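Local coordinates for protein beta 1-3 glucanase (Clostridium beijerinckii NCIMB 8052, PDB 5H4E) that probably hydrolyses beta-1,3-glucosidic linkages in glucans, as a glycoside hydrolase family 64 beta-1,3-glucanase domain, at residues I299-V303 with Y351-F355; A306-H310 with Y325-N331; W318-F324 with V354-S358. One frame throughout, in Å; residues are numbered along the deposited sequence.

Contact 1 (I299-V303 with Y351-F355); sequences IKAQV and YDDVF
Ala-301 meets Tyr-351 and Val-354 through apolar contacts, and the evidence for a CH-pi interaction with the tyrosine is direct: Ala-301 CA stands 3.7 Å from the centroid of the Tyr-351 ring, only 11° off the ring normal. The methyl lies beyond the middle of that face, toward one side, with Ala-301 CB 3.4 Å from Tyr-351 CD1 and almost as near to CE1. Tyr-351 CG is anti to its own carbonyl carbon, which sets the ring over the helix backbone at Ala-301. The phenol hydroxyl continues past the alanine and makes a weak hydrogen bond to Phe-289 O. At the other end of the turn, Val-354 divides its two methyls between neighbouring helix residues: CG2 packs 3.9 Å from Ala-301 CB and also touches the alanine carbonyl, whereas CG1 turns to Gln-302.

The loop half is a type I beta turn from Tyr-351 to Val-354, closed by Val-354 N to Tyr-351 O at 3.0 Å. Its two ends, in the loop between helix 332-339 and strand 361-363, present their side chains to one flank of helix 294-309.

Contacts of the flat amide form the second group, and no hydrogen bond crosses here. A bend at chi2 (-90°) brings the amide of Gln-302 back to the loop, although its CB points away from it. Gln-302 OE1 lies 3.3 Å from Val-354 CG1 and equally close to Phe-355 CE1, while NE2 sits over a face of the phenylalanine ring. Amide and ring planes are 74° apart, so the amide stands nearly upright against the aromatic face. Around it, Phe-244 and Cys-246 of strand 242-246 pack on the glutamine.

Contact 2 (A306-H310 with Y325-N331); sequences AFNRH and YKDAPAN
His-310 inserts its imidazole into the loop 325-331, where it meets Asp-327, Ala-328 and Pro-329; CG, anti to the backbone N (chi1 -164°), carries the ring there. His-310 CB packs 4.0 Å from Ala-330 CB, and CG approaches Asp-327 O, which lies over a ring face. ND1 donates to Pro-329 O at 2.8 Å with an N-H...O angle of 164°; this oxygen lies in the imidazole plane, whereas the donor sits above the carbonyl plane of Pro-329. Farther out, His-310 CE1 comes within 3.4 Å of Ala-328 O and 3.8 Å of Pro-329 CD. Tyr-229 of helix 227-236 stacks on the imidazole.

The histidine closes helix 294-309 in a Schellman motif, its positive phi turning the chain away, and the loop runs to Asn-331, the N-cap of helix 332-339. Two bonds join Asn-331 to Asn-308 in the last turn: Asn-331 N to Asn-308 O at 2.8 Å, in the carbonyl plane, and Asn-331 ND2 to Asn-308 OD1 at 3.0 Å. The side chains lie side by side; Val-282 O and Cys-304 O hold Asn-308 ND2, and Asn-331 OD1 caps Ala-334 N, consistent with OD1 facing ND2. Tyr-325 N donates to Arg-309 O at 2.8 Å, and its ring lies over Arg-309 CA; water 1 bridges Tyr-325 OH and Arg-309 NE, while Arg-309 NH2 forms a salt bridge with Asp-352.

Contact 3 (W318-F324 with V354-S358); sequences WNNSAYF and VFDFS
Phe-324 and Phe-357 reach toward each other from their two loops and meet as a T-shaped (edge-to-face) pair, with ring planes at 79° and centroids 5.1 Å apart. They join two irregular loops of the glucanase domain, one linking helix 294-309 to helix 332-339 and the other linking helix 332-339 to strand 361-363. Phe-324 supplies the edge: its CE2 stands 3.4 Å from Phe-357 CE2, above the Phe-357 plane but displaced toward the rim of the ring. The backbone of its own loop covers a face of Phe-324, with Ser-321 CA above that plane.

The rim of Phe-357 is met by the same loop. Asn-319 O lies at that rim, near the ring plane and 3.6 Å from Phe-357 CZ. Beside it the CB of Ser-321 touches Phe-357 CE1, also at 3.6 Å, in an oblique approach. The ring thus has an aromatic edge over one face and backbone polar groups along part of its border.

The second aromatic unit is built differently. Asn-319 CB lies over the centre of the Phe-355 ring, 3.5 Å from the centroid and 14° off the normal, a CH-pi contact made by an aliphatic carbon. Trp-318 adds its CB, 3.6 Å from Phe-355 CE1, while its indole extends elsewhere, meeting Phe-244 and donating through NE1 to Val-311 O.

No direct hydrogen bond spans the two loops, although water 3 is placed to donate to Asn-319 O and to Phe-355 O, with more acceptors in reach than it has protons. The loop 318-324 is itself shaped by an Asx turn, in which Asn-320 OD1 accepts from Ala-322 N at 3.0 Å.

Helix 294-309 serves contacts 1 and 2, whose centres are 13 Å apart, while contacts 1 and 3 share Val-354 and Phe-355 with centres 9 Å apart. Arg-309 ties all three together: its NH2 makes a salt bridge to Asp-352 OD1 at 2.9 Å and a probable hydrogen bond to Val-354 O at 3.1 Å, and the same nitrogen packs 3.6 Å from Phe-357 CD2. Phe-355 is sandwiched, Gln-302 of contact 1 and Asn-319 of contact 3 lying on opposite faces of its ring. Ala-306 CB, 3.6 Å from Trp-318 CE2, adds an apolar touch between contacts 2 and 3. Together the contacts join helix 294-309 to the loops that follow it by packing and polar bonds.

Contact 1 (I299-V303 with Y351-F355)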
ATOM      1  N   ILE A 299       2.884  17.780   6.547  1.00 23.86           N
ATOM      2  CA  ILE A 299       3.313  17.704   7.946  1.00 24.73           C
ATOM      3  C   ILE A 299       2.831  16.417   8.605  1.00 21.50           C
ATOM      4  O   ILE A 299       3.597  15.735   9.290  1.00 19.44           O
ATOM      5  CB  ILE A 299       2.796  18.897   8.769  1.00 25.10           C
ATOM      6  CG1 ILE A 299       3.582  20.163   8.430  1.00 24.62           C
ATOM      7  CG2 ILE A 299       2.857  18.582  10.272  1.00 22.05           C
ATOM      8  CD1 ILE A 299       2.878  21.434   8.851  1.00 26.69           C
ATOM      9  N   LYS A 300       1.558  16.075   8.395  1.00 20.70           N
ATOM     10  CA  LYS A 300       1.002  14.840   8.956  1.00 20.44           C
ATOM     11  C   LYS A 300       1.739  13.602   8.428  1.00 20.04           C
ATOM     12  O   LYS A 300       1.966  12.643   9.168  1.00 18.79           O
ATOM     13  CB  LYS A 300      -0.501  14.744   8.650  1.00 23.76           C
ATOM     14  CG  LYS A 300      -1.334  15.747   9.445  1.00 24.13           C
ATOM     15  CD  LYS A 300      -2.799  15.769   9.023  1.00 24.78           C
ATOM     16  CE  LYS A 300      -3.500  16.959   9.660  1.00 26.70           C
ATOM     17  NZ  LYS A 300      -4.989  16.893   9.518  1.00 26.18           N
ATOM     18  N   ALA A 301       2.130  13.642   7.156  1.00 21.72           N
ATOM     19  CA  ALA A 301       2.855  12.528   6.543  1.00 21.04           C
ATOM     20  C   ALA A 301       4.217  12.343   7.218  1.00 20.57           C
ATOM     21  O   ALA A 301       4.631  11.226   7.548  1.00 17.05           O
ATOM     22  CB  ALA A 301       3.025  12.765   5.047  1.00 22.07           C
ATOM     23  N   GLN A 302       4.913  13.453   7.417  1.00 19.83           N
ATOM     24  CA  GLN A 302       6.231  13.402   8.030  1.00 21.13           C
ATOM     25  C   GLN A 302       6.149  12.926   9.473  1.00 19.65           C
ATOM     26  O   GLN A 302       6.963  12.115   9.908  1.00 19.35           O
ATOM     27  CB  GLN A 302       6.886  14.767   7.962  1.00 20.02           C
ATOM     28  CG  GLN A 302       7.201  15.193   6.560  1.00 21.04           C
ATOM     29  CD  GLN A 302       8.583  14.755   6.133  1.00 27.60           C
ATOM     30  OE1 GLN A 302       9.328  14.166   6.924  1.00 28.77           O
ATOM     31  NE2 GLN A 302       8.952  15.065   4.890  1.00 26.68           N
ATOM     32  N   VAL A 303       5.167  13.429  10.213  1.00 19.44           N
ATOM     33  CA  VAL A 303       5.039  13.082  11.627  1.00 21.05           C
ATOM     34  C   VAL A 303       4.643  11.610  11.772  1.00 18.50           C
ATOM     35  O   VAL A 303       5.218  10.866  12.570  1.00 17.56           O
ATOM     36  CB  VAL A 303       4.021  14.013  12.332  1.00 23.31           C
ATOM     37  CG1 VAL A 303       3.671  13.494  13.710  1.00 18.67           C
ATOM     38  CG2 VAL A 303       4.596  15.451  12.417  1.00 21.50           C
ATOM     39  N   TYR A 351       2.775   5.914   4.939  1.00 25.44           N
ATOM     40  CA  TYR A 351       3.581   7.082   4.584  1.00 25.07           C
ATOM     41  C   TYR A 351       5.060   6.798   4.352  1.00 22.08           C
ATOM     42  O   TYR A 351       5.907   7.680   4.550  1.00 20.51           O
ATOM     43  CB  TYR A 351       3.440   8.138   5.676  1.00 22.02           C
ATOM     44  CG  TYR A 351       2.113   8.864   5.643  1.00 21.77           C
ATOM     45  CD1 TYR A 351       1.758   9.633   4.548  1.00 25.80           C
ATOM     46  CD2 TYR A 351       1.230   8.792   6.709  1.00 23.45           C
ATOM     47  CE1 TYR A 351       0.553  10.320   4.510  1.00 27.38           C
ATOM     48  CE2 TYR A 351       0.023   9.474   6.686  1.00 27.14           C
ATOM     49  CZ  TYR A 351      -0.308  10.238   5.581  1.00 27.23           C
ATOM     50  OH  TYR A 351      -1.506  10.921   5.546  1.00 32.39           O
ATOM     51  N   ASP A 352       5.374   5.580   3.919  1.00 19.76           N
ATOM     52  CA  ASP A 352       6.763   5.185   3.750  1.00 18.52           C
ATOM     53  C   ASP A 352       7.445   5.936   2.605  1.00 16.86           C
ATOM     54  O   ASP A 352       8.668   5.880   2.472  1.00 19.76           O
ATOM     55  CB  ASP A 352       6.870   3.671   3.528  1.00 19.74           C
ATOM     56  CG  ASP A 352       7.974   3.031   4.376  1.00 18.71           C
ATOM     57  OD1 ASP A 352       8.923   3.748   4.770  1.00 19.26           O
ATOM     58  OD2 ASP A 352       7.889   1.817   4.662  1.00 16.12           O
ATOM     59  N   ASP A 353       6.664   6.644   1.788  1.00 20.45           N
ATOM     60  CA  ASP A 353       7.242   7.419   0.695  1.00 20.29           C
ATOM     61  C   ASP A 353       7.805   8.756   1.200  1.00 24.35           C
ATOM     62  O   ASP A 353       8.431   9.507   0.440  1.00 19.97           O
ATOM     63  CB  ASP A 353       6.217   7.628  -0.439  1.00 27.77           C
ATOM     64  CG  ASP A 353       4.951   8.329   0.018  1.00 29.18           C
ATOM     65  OD1 ASP A 353       4.494   8.098   1.161  1.00 27.16           O
ATOM     66  OD2 ASP A 353       4.411   9.115  -0.786  1.00 35.38           O
ATOM     67  N   VAL A 354       7.611   9.036   2.490  1.00 21.11           N
ATOM     68  CA  VAL A 354       8.266  10.198   3.095  1.00 22.47           C
ATOM     69  C   VAL A 354       9.776  10.033   2.945  1.00 21.03           C
ATOM     70  O   VAL A 354      10.338   9.027   3.393  1.00 21.25           O
ATOM     71  CB  VAL A 354       7.890  10.381   4.567  1.00 19.47           C
ATOM     72  CG1 VAL A 354       8.782  11.427   5.213  1.00 21.75           C
ATOM     73  CG2 VAL A 354       6.432  10.805   4.675  1.00 21.39           C
ATOM     74  N   PHE A 355      10.397  11.014   2.275  1.00 19.46           N
ATOM     75  CA  PHE A 355      11.823  11.015   1.952  1.00 21.66           C
ATOM     76  C   PHE A 355      12.209   9.821   1.079  1.00 23.09           C
ATOM     77  O   PHE A 355      13.347   9.355   1.108  1.00 24.54           O
ATOM     78  CB  PHE A 355      12.668  11.068   3.229  1.00 23.22           C
ATOM     79  CG  PHE A 355      12.743  12.449   3.845  1.00 24.42           C
ATOM     80  CD1 PHE A 355      12.298  12.680   5.138  1.00 22.47           C
ATOM     81  CD2 PHE A 355      13.256  13.516   3.117  1.00 28.01           C
ATOM     82  CE1 PHE A 355      12.360  13.954   5.697  1.00 26.78           C
ATOM     83  CE2 PHE A 355      13.326  14.793   3.669  1.00 30.45           C
ATOM     84  CZ  PHE A 355      12.876  15.010   4.960  1.00 27.05           C
TER

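Contact 2 (A306-H310 with Y325-N331)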
ATOM      1  N   ALA A 306       7.601   9.520  10.995  1.00 15.36           N
ATOM      2  CA  ALA A 306       8.642   9.617  12.029  1.00 16.01           C
ATOM      3  C   ALA A 306       8.273   8.795  13.270  1.00 16.24           C
ATOM      4  O   ALA A 306       9.144   8.212  13.936  1.00 16.29           O
ATOM      5  CB  ALA A 306       8.888  11.082  12.404  1.00 18.12           C
ATOM      6  N   PHE A 307       6.983   8.729  13.577  1.00 15.66           N
ATOM      7  CA  PHE A 307       6.533   7.838  14.637  1.00 15.59           C
ATOM      8  C   PHE A 307       6.824   6.393  14.285  1.00 16.45           C
ATOM      9  O   PHE A 307       7.445   5.689  15.079  1.00 17.06           O
ATOM     10  CB  PHE A 307       5.048   8.031  14.929  1.00 15.36           C
ATOM     11  CG  PHE A 307       4.780   9.087  15.964  1.00 17.61           C
ATOM     12  CD1 PHE A 307       5.201   8.909  17.273  1.00 21.22           C
ATOM     13  CD2 PHE A 307       4.106  10.258  15.633  1.00 18.30           C
ATOM     14  CE1 PHE A 307       4.955   9.885  18.242  1.00 20.43           C
ATOM     15  CE2 PHE A 307       3.870  11.239  16.601  1.00 17.93           C
ATOM     16  CZ  PHE A 307       4.287  11.036  17.898  1.00 18.59           C
ATOM     17  N   ASN A 308       6.417   5.947  13.096  1.00 15.61           N
ATOM     18  CA  ASN A 308       6.696   4.569  12.696  1.00 15.38           C
ATOM     19  C   ASN A 308       8.183   4.217  12.709  1.00 17.01           C
ATOM     20  O   ASN A 308       8.563   3.086  13.040  1.00 17.15           O
ATOM     21  CB  ASN A 308       6.139   4.291  11.300  1.00 16.16           C
ATOM     22  CG  ASN A 308       4.650   4.058  11.322  1.00 17.10           C
ATOM     23  OD1 ASN A 308       4.191   2.963  11.635  1.00 20.32           O
ATOM     24  ND2 ASN A 308       3.886   5.099  11.037  1.00 17.03           N
ATOM     25  N   ARG A 309       9.010   5.193  12.350  1.00 16.02           N
ATOM     26  CA  ARG A 309      10.456   4.996  12.242  1.00 13.97           C
ATOM     27  C   ARG A 309      11.189   5.278  13.558  1.00 15.91           C
ATOM     28  O   ARG A 309      12.410   5.087  13.639  1.00 16.82           O
ATOM     29  CB  ARG A 309      11.022   5.886  11.125  1.00 13.93           C
ATOM     30  CG  ARG A 309      10.563   5.477   9.717  1.00 15.78           C
ATOM     31  CD  ARG A 309      10.802   6.587   8.685  1.00 14.81           C
ATOM     32  NE  ARG A 309      10.417   6.162   7.340  1.00 17.17           N
ATOM     33  CZ  ARG A 309      10.285   6.983   6.299  1.00 21.19           C
ATOM     34  NH1 ARG A 309      10.488   8.292   6.444  1.00 19.45           N
ATOM     35  NH2 ARG A 309       9.927   6.497   5.111  1.00 19.52           N
ATOM     36  N   HIS A 310      10.429   5.686  14.579  1.00 16.53           N
ATOM     37  CA  HIS A 310      10.940   6.094  15.897  1.00 18.65           C
ATOM     38  C   HIS A 310      12.073   7.126  15.772  1.00 16.97           C
ATOM     39  O   HIS A 310      13.182   6.908  16.244  1.00 17.04           O
ATOM     40  CB  HIS A 310      11.414   4.871  16.711  1.00 16.70           C
ATOM     41  CG  HIS A 310      11.592   5.144  18.179  1.00 18.13           C
ATOM     42  ND1 HIS A 310      10.791   4.567  19.146  1.00 18.22           N
ATOM     43  CD2 HIS A 310      12.495   5.905  18.849  1.00 19.32           C
ATOM     44  CE1 HIS A 310      11.185   4.970  20.344  1.00 17.53           C
ATOM     45  NE2 HIS A 310      12.217   5.779  20.192  1.00 19.95           N
ATOM     46  N   TYR A 325      14.201   3.016  13.165  1.00 16.92           N
ATOM     47  CA  TYR A 325      13.923   1.733  13.818  1.00 17.89           C
ATOM     48  C   TYR A 325      14.984   1.306  14.826  1.00 20.97           C
ATOM     49  O   TYR A 325      15.194   0.112  15.042  1.00 18.84           O
ATOM     50  CB  TYR A 325      13.764   0.634  12.766  1.00 16.73           C
ATOM     51  CG  TYR A 325      12.799   0.979  11.656  1.00 16.18           C
ATOM     52  CD1 TYR A 325      11.426   1.000  11.881  1.00 16.25           C
ATOM     53  CD2 TYR A 325      13.256   1.265  10.379  1.00 15.56           C
ATOM     54  CE1 TYR A 325      10.541   1.308  10.861  1.00 15.82           C
ATOM     55  CE2 TYR A 325      12.373   1.572   9.344  1.00 17.52           C
ATOM     56  CZ  TYR A 325      11.020   1.590   9.594  1.00 15.41           C
ATOM     57  OH  TYR A 325      10.151   1.879   8.565  1.00 17.46           O
ATOM     58  N   LYS A 326      15.629   2.281  15.463  1.00 18.31           N
ATOM     59  CA  LYS A 326      16.747   1.999  16.363  1.00 21.22           C
ATOM     60  C   LYS A 326      16.304   1.659  17.784  1.00 24.38           C
ATOM     61  O   LYS A 326      17.076   1.126  18.578  1.00 21.67           O
ATOM     62  CB  LYS A 326      17.706   3.186  16.394  1.00 23.40           C
ATOM     63  CG  LYS A 326      18.615   3.295  15.179  1.00 27.19           C
ATOM     64  CD  LYS A 326      19.739   2.265  15.263  1.00 35.06           C
ATOM     65  CE  LYS A 326      20.689   2.318  14.065  1.00 38.02           C
ATOM     66  NZ  LYS A 326      20.005   2.081  12.753  1.00 33.25           N
ATOM     67  N   ASP A 327      15.066   1.981  18.117  1.00 18.84           N
ATOM     68  CA  ASP A 327      14.533   1.541  19.399  1.00 22.81           C
ATOM     69  C   ASP A 327      13.026   1.371  19.329  1.00 21.28           C
ATOM     70  O   ASP A 327      12.361   1.960  18.477  1.00 18.63           O
ATOM     71  CB  ASP A 327      14.902   2.522  20.517  1.00 26.77           C
ATOM     72  CG  ASP A 327      14.719   1.911  21.914  1.00 33.63           C
ATOM     73  OD1 ASP A 327      14.495   0.674  22.007  1.00 37.38           O
ATOM     74  OD2 ASP A 327      14.802   2.660  22.915  1.00 33.69           O
ATOM     75  N   ALA A 328      12.504   0.548  20.235  1.00 21.45           N
ATOM     76  CA  ALA A 328      11.075   0.296  20.345  1.00 21.00           C
ATOM     77  C   ALA A 328      10.390   1.414  21.132  1.00 21.90           C
ATOM     78  O   ALA A 328      10.997   2.007  22.030  1.00 20.98           O
ATOM     79  CB  ALA A 328      10.840  -1.056  21.018  1.00 24.78           C
ATOM     80  N   PRO A 329       9.127   1.718  20.805  1.00 20.85           N
ATOM     81  CA  PRO A 329       8.317   1.090  19.757  1.00 18.58           C
ATOM     82  C   PRO A 329       8.656   1.622  18.371  1.00 18.56           C
ATOM     83  O   PRO A 329       8.880   2.814  18.193  1.00 18.09           O
ATOM     84  CB  PRO A 329       6.895   1.486  20.146  1.00 19.27           C
ATOM     85  CG  PRO A 329       7.058   2.833  20.751  1.00 18.63           C
ATOM     86  CD  PRO A 329       8.365   2.754  21.527  1.00 22.33           C
ATOM     87  N   ALA A 330       8.665   0.731  17.387  1.00 17.44           N
ATOM     88  CA  ALA A 330       8.821   1.144  16.002  1.00 19.30           C
ATOM     89  C   ALA A 330       8.062   0.156  15.137  1.00 15.30           C
ATOM     90  O   ALA A 330       7.644  -0.896  15.623  1.00 16.29           O
ATOM     91  CB  ALA A 330      10.293   1.191  15.615  1.00 17.42           C
ATOM     92  N   ASN A 331       7.888   0.476  13.864  1.00 14.28           N
ATOM     93  CA  ASN A 331       7.163  -0.443  12.984  1.00 17.12           C
ATOM     94  C   ASN A 331       8.116  -1.517  12.455  1.00 16.59           C
ATOM     95  O   ASN A 331       8.620  -1.425  11.339  1.00 16.77           O
ATOM     96  CB  ASN A 331       6.489   0.316  11.844  1.00 16.42           C
ATOM     97  CG  ASN A 331       5.425  -0.503  11.157  1.00 15.97           C
ATOM     98  OD1 ASN A 331       5.581  -1.705  11.007  1.00 15.33           O
ATOM     99  ND2 ASN A 331       4.328   0.143  10.746  1.00 15.46           N
TER
HETATM  100  O   HOH W   1      10.961   3.337   6.543  1.00 18.48           O
HETATM  101  O   HOH W   2      15.159   5.160  15.649  1.00 18.53           O

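Contact 3 (W318-F324 with V354-S358)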
ATOM      1  N   TRP A 318      15.426  12.747   9.727  1.00 22.47           N
ATOM      2  CA  TRP A 318      14.224  12.159   9.160  1.00 23.24           C
ATOM      3  C   TRP A 318      14.462  11.606   7.750  1.00 23.09           C
ATOM      4  O   TRP A 318      13.741  10.721   7.299  1.00 25.35           O
ATOM      5  CB  TRP A 318      13.094  13.188   9.151  1.00 24.91           C
ATOM      6  CG  TRP A 318      12.432  13.333  10.490  1.00 20.55           C
ATOM      7  CD1 TRP A 318      12.799  12.725  11.661  1.00 23.00           C
ATOM      8  CD2 TRP A 318      11.273  14.110  10.788  1.00 20.41           C
ATOM      9  NE1 TRP A 318      11.939  13.086  12.672  1.00 21.71           N
ATOM     10  CE2 TRP A 318      10.995  13.939  12.164  1.00 21.87           C
ATOM     11  CE3 TRP A 318      10.442  14.934  10.026  1.00 21.86           C
ATOM     12  CZ2 TRP A 318       9.921  14.568  12.795  1.00 21.32           C
ATOM     13  CZ3 TRP A 318       9.375  15.562  10.652  1.00 24.36           C
ATOM     14  CH2 TRP A 318       9.116  15.366  12.021  1.00 20.95           C
ATOM     15  N   ASN A 319      15.488  12.112   7.071  1.00 21.80           N
ATOM     16  CA  ASN A 319      15.823  11.640   5.739  1.00 22.44           C
ATOM     17  C   ASN A 319      16.946  10.595   5.702  1.00 23.87           C
ATOM     18  O   ASN A 319      17.455  10.266   4.628  1.00 24.11           O
ATOM     19  CB  ASN A 319      16.201  12.828   4.843  1.00 24.78           C
ATOM     20  CG  ASN A 319      17.481  13.541   5.289  1.00 30.71           C
ATOM     21  OD1 ASN A 319      18.163  13.127   6.231  1.00 32.60           O
ATOM     22  ND2 ASN A 319      17.814  14.622   4.586  1.00 31.46           N
ATOM     23  N   ASN A 320      17.339  10.084   6.862  1.00 22.67           N
ATOM     24  CA  ASN A 320      18.484   9.181   6.921  1.00 22.96           C
ATOM     25  C   ASN A 320      18.138   7.858   7.595  1.00 21.87           C
ATOM     26  O   ASN A 320      18.071   7.777   8.817  1.00 22.39           O
ATOM     27  CB  ASN A 320      19.660   9.851   7.650  1.00 24.93           C
ATOM     28  CG  ASN A 320      20.965   9.058   7.529  1.00 24.29           C
ATOM     29  OD1 ASN A 320      20.957   7.832   7.407  1.00 26.99           O
ATOM     30  ND2 ASN A 320      22.091   9.762   7.561  1.00 29.47           N
ATOM     31  N   SER A 321      17.988   6.810   6.785  1.00 20.74           N
ATOM     32  CA  SER A 321      17.469   5.531   7.257  1.00 20.64           C
ATOM     33  C   SER A 321      18.394   4.848   8.256  1.00 22.43           C
ATOM     34  O   SER A 321      18.005   3.888   8.923  1.00 21.52           O
ATOM     35  CB  SER A 321      17.206   4.604   6.069  1.00 23.66           C
ATOM     36  OG  SER A 321      18.412   4.306   5.396  1.00 23.98           O
ATOM     37  N   ALA A 322      19.618   5.356   8.375  1.00 21.42           N
ATOM     38  CA  ALA A 322      20.564   4.808   9.329  1.00 22.59           C
ATOM     39  C   ALA A 322      20.089   5.071  10.752  1.00 23.94           C
ATOM     40  O   ALA A 322      20.543   4.429  11.701  1.00 25.34           O
ATOM     41  CB  ALA A 322      21.962   5.393   9.091  1.00 24.35           C
ATOM     42  N   TYR A 323      19.157   6.008  10.894  1.00 20.34           N
ATOM     43  CA  TYR A 323      18.642   6.363  12.211  1.00 20.37           C
ATOM     44  C   TYR A 323      17.262   5.763  12.501  1.00 21.34           C
ATOM     45  O   TYR A 323      16.756   5.910  13.615  1.00 22.26           O
ATOM     46  CB  TYR A 323      18.589   7.887  12.353  1.00 21.53           C
ATOM     47  CG  TYR A 323      19.964   8.510  12.417  1.00 22.60           C
ATOM     48  CD1 TYR A 323      20.692   8.758  11.261  1.00 25.99           C
ATOM     49  CD2 TYR A 323      20.547   8.821  13.639  1.00 28.93           C
ATOM     50  CE1 TYR A 323      21.960   9.322  11.320  1.00 26.17           C
ATOM     51  CE2 TYR A 323      21.808   9.378  13.708  1.00 30.24           C
ATOM     52  CZ  TYR A 323      22.507   9.623  12.544  1.00 31.90           C
ATOM     53  OH  TYR A 323      23.761  10.178  12.614  1.00 33.96           O
ATOM     54  N   PHE A 324      16.669   5.082  11.514  1.00 18.34           N
ATOM     55  CA  PHE A 324      15.304   4.571  11.653  1.00 19.35           C
ATOM     56  C   PHE A 324      15.290   3.252  12.434  1.00 19.22           C
ATOM     57  O   PHE A 324      16.230   2.459  12.335  1.00 17.72           O
ATOM     58  CB  PHE A 324      14.621   4.315  10.291  1.00 19.33           C
ATOM     59  CG  PHE A 324      14.507   5.517   9.370  1.00 21.71           C
ATOM     60  CD1 PHE A 324      14.708   6.815   9.814  1.00 18.48           C
ATOM     61  CD2 PHE A 324      14.160   5.318   8.037  1.00 18.55           C
ATOM     62  CE1 PHE A 324      14.596   7.892   8.930  1.00 20.19           C
ATOM     63  CE2 PHE A 324      14.050   6.383   7.155  1.00 19.52           C
ATOM     64  CZ  PHE A 324      14.260   7.674   7.608  1.00 20.09           C
ATOM     65  N   VAL A 354       7.611   9.036   2.490  1.00 21.11           N
ATOM     66  CA  VAL A 354       8.266  10.198   3.095  1.00 22.47           C
ATOM     67  C   VAL A 354       9.776  10.033   2.945  1.00 21.03           C
ATOM     68  O   VAL A 354      10.338   9.027   3.393  1.00 21.25           O
ATOM     69  CB  VAL A 354       7.890  10.381   4.567  1.00 19.47           C
ATOM     70  CG1 VAL A 354       8.782  11.427   5.213  1.00 21.75           C
ATOM     71  CG2 VAL A 354       6.432  10.805   4.675  1.00 21.39           C
ATOM     72  N   PHE A 355      10.397  11.014   2.275  1.00 19.46           N
ATOM     73  CA  PHE A 355      11.823  11.015   1.952  1.00 21.66           C
ATOM     74  C   PHE A 355      12.209   9.821   1.079  1.00 23.09           C
ATOM     75  O   PHE A 355      13.347   9.355   1.108  1.00 24.54           O
ATOM     76  CB  PHE A 355      12.668  11.068   3.229  1.00 23.22           C
ATOM     77  CG  PHE A 355      12.743  12.449   3.845  1.00 24.42           C
ATOM     78  CD1 PHE A 355      12.298  12.680   5.138  1.00 22.47           C
ATOM     79  CD2 PHE A 355      13.256  13.516   3.117  1.00 28.01           C
ATOM     80  CE1 PHE A 355      12.360  13.954   5.697  1.00 26.78           C
ATOM     81  CE2 PHE A 355      13.326  14.793   3.669  1.00 30.45           C
ATOM     82  CZ  PHE A 355      12.876  15.010   4.960  1.00 27.05           C
ATOM     83  N   ASP A 356      11.233   9.351   0.299  1.00 21.88           N
ATOM     84  CA  ASP A 356      11.440   8.432  -0.831  1.00 23.29           C
ATOM     85  C   ASP A 356      12.007   7.062  -0.459  1.00 24.25           C
ATOM     86  O   ASP A 356      12.886   6.546  -1.152  1.00 22.59           O
ATOM     87  CB  ASP A 356      12.355   9.081  -1.874  1.00 27.97           C
ATOM     88  CG  ASP A 356      11.904  10.479  -2.250  1.00 31.52           C
ATOM     89  OD1 ASP A 356      10.705  10.658  -2.552  1.00 29.01           O
ATOM     90  OD2 ASP A 356      12.754  11.397  -2.228  1.00 40.99           O
ATOM     91  N   PHE A 357      11.486   6.461   0.605  1.00 18.85           N
ATOM     92  CA  PHE A 357      11.937   5.128   0.999  1.00 18.57           C
ATOM     93  C   PHE A 357      10.981   4.029   0.542  1.00 18.93           C
ATOM     94  O   PHE A 357      11.194   2.836   0.824  1.00 17.31           O
ATOM     95  CB  PHE A 357      12.134   5.074   2.522  1.00 21.33           C
ATOM     96  CG  PHE A 357      13.326   5.866   2.996  1.00 19.73           C
ATOM     97  CD1 PHE A 357      14.614   5.383   2.794  1.00 22.81           C
ATOM     98  CD2 PHE A 357      13.159   7.084   3.639  1.00 18.85           C
ATOM     99  CE1 PHE A 357      15.719   6.112   3.215  1.00 22.09           C
ATOM    100  CE2 PHE A 357      14.256   7.826   4.066  1.00 21.63           C
ATOM    101  CZ  PHE A 357      15.537   7.339   3.851  1.00 19.63           C
ATOM    102  N   SER A 358       9.928   4.426  -0.167  1.00 19.94           N
ATOM    103  CA  SER A 358       8.914   3.457  -0.590  1.00 18.25           C
ATOM    104  C   SER A 358       9.330   2.765  -1.881  1.00 17.13           C
ATOM    105  O   SER A 358      10.340   3.113  -2.497  1.00 18.54           O
ATOM    106  CB  SER A 358       7.551   4.136  -0.781  1.00 21.32           C
ATOM    107  OG  SER A 358       7.464   4.772  -2.056  1.00 20.75           O
TER
HETATM  108  O   HOH W   3      16.129  10.585   2.007  1.00 34.03           O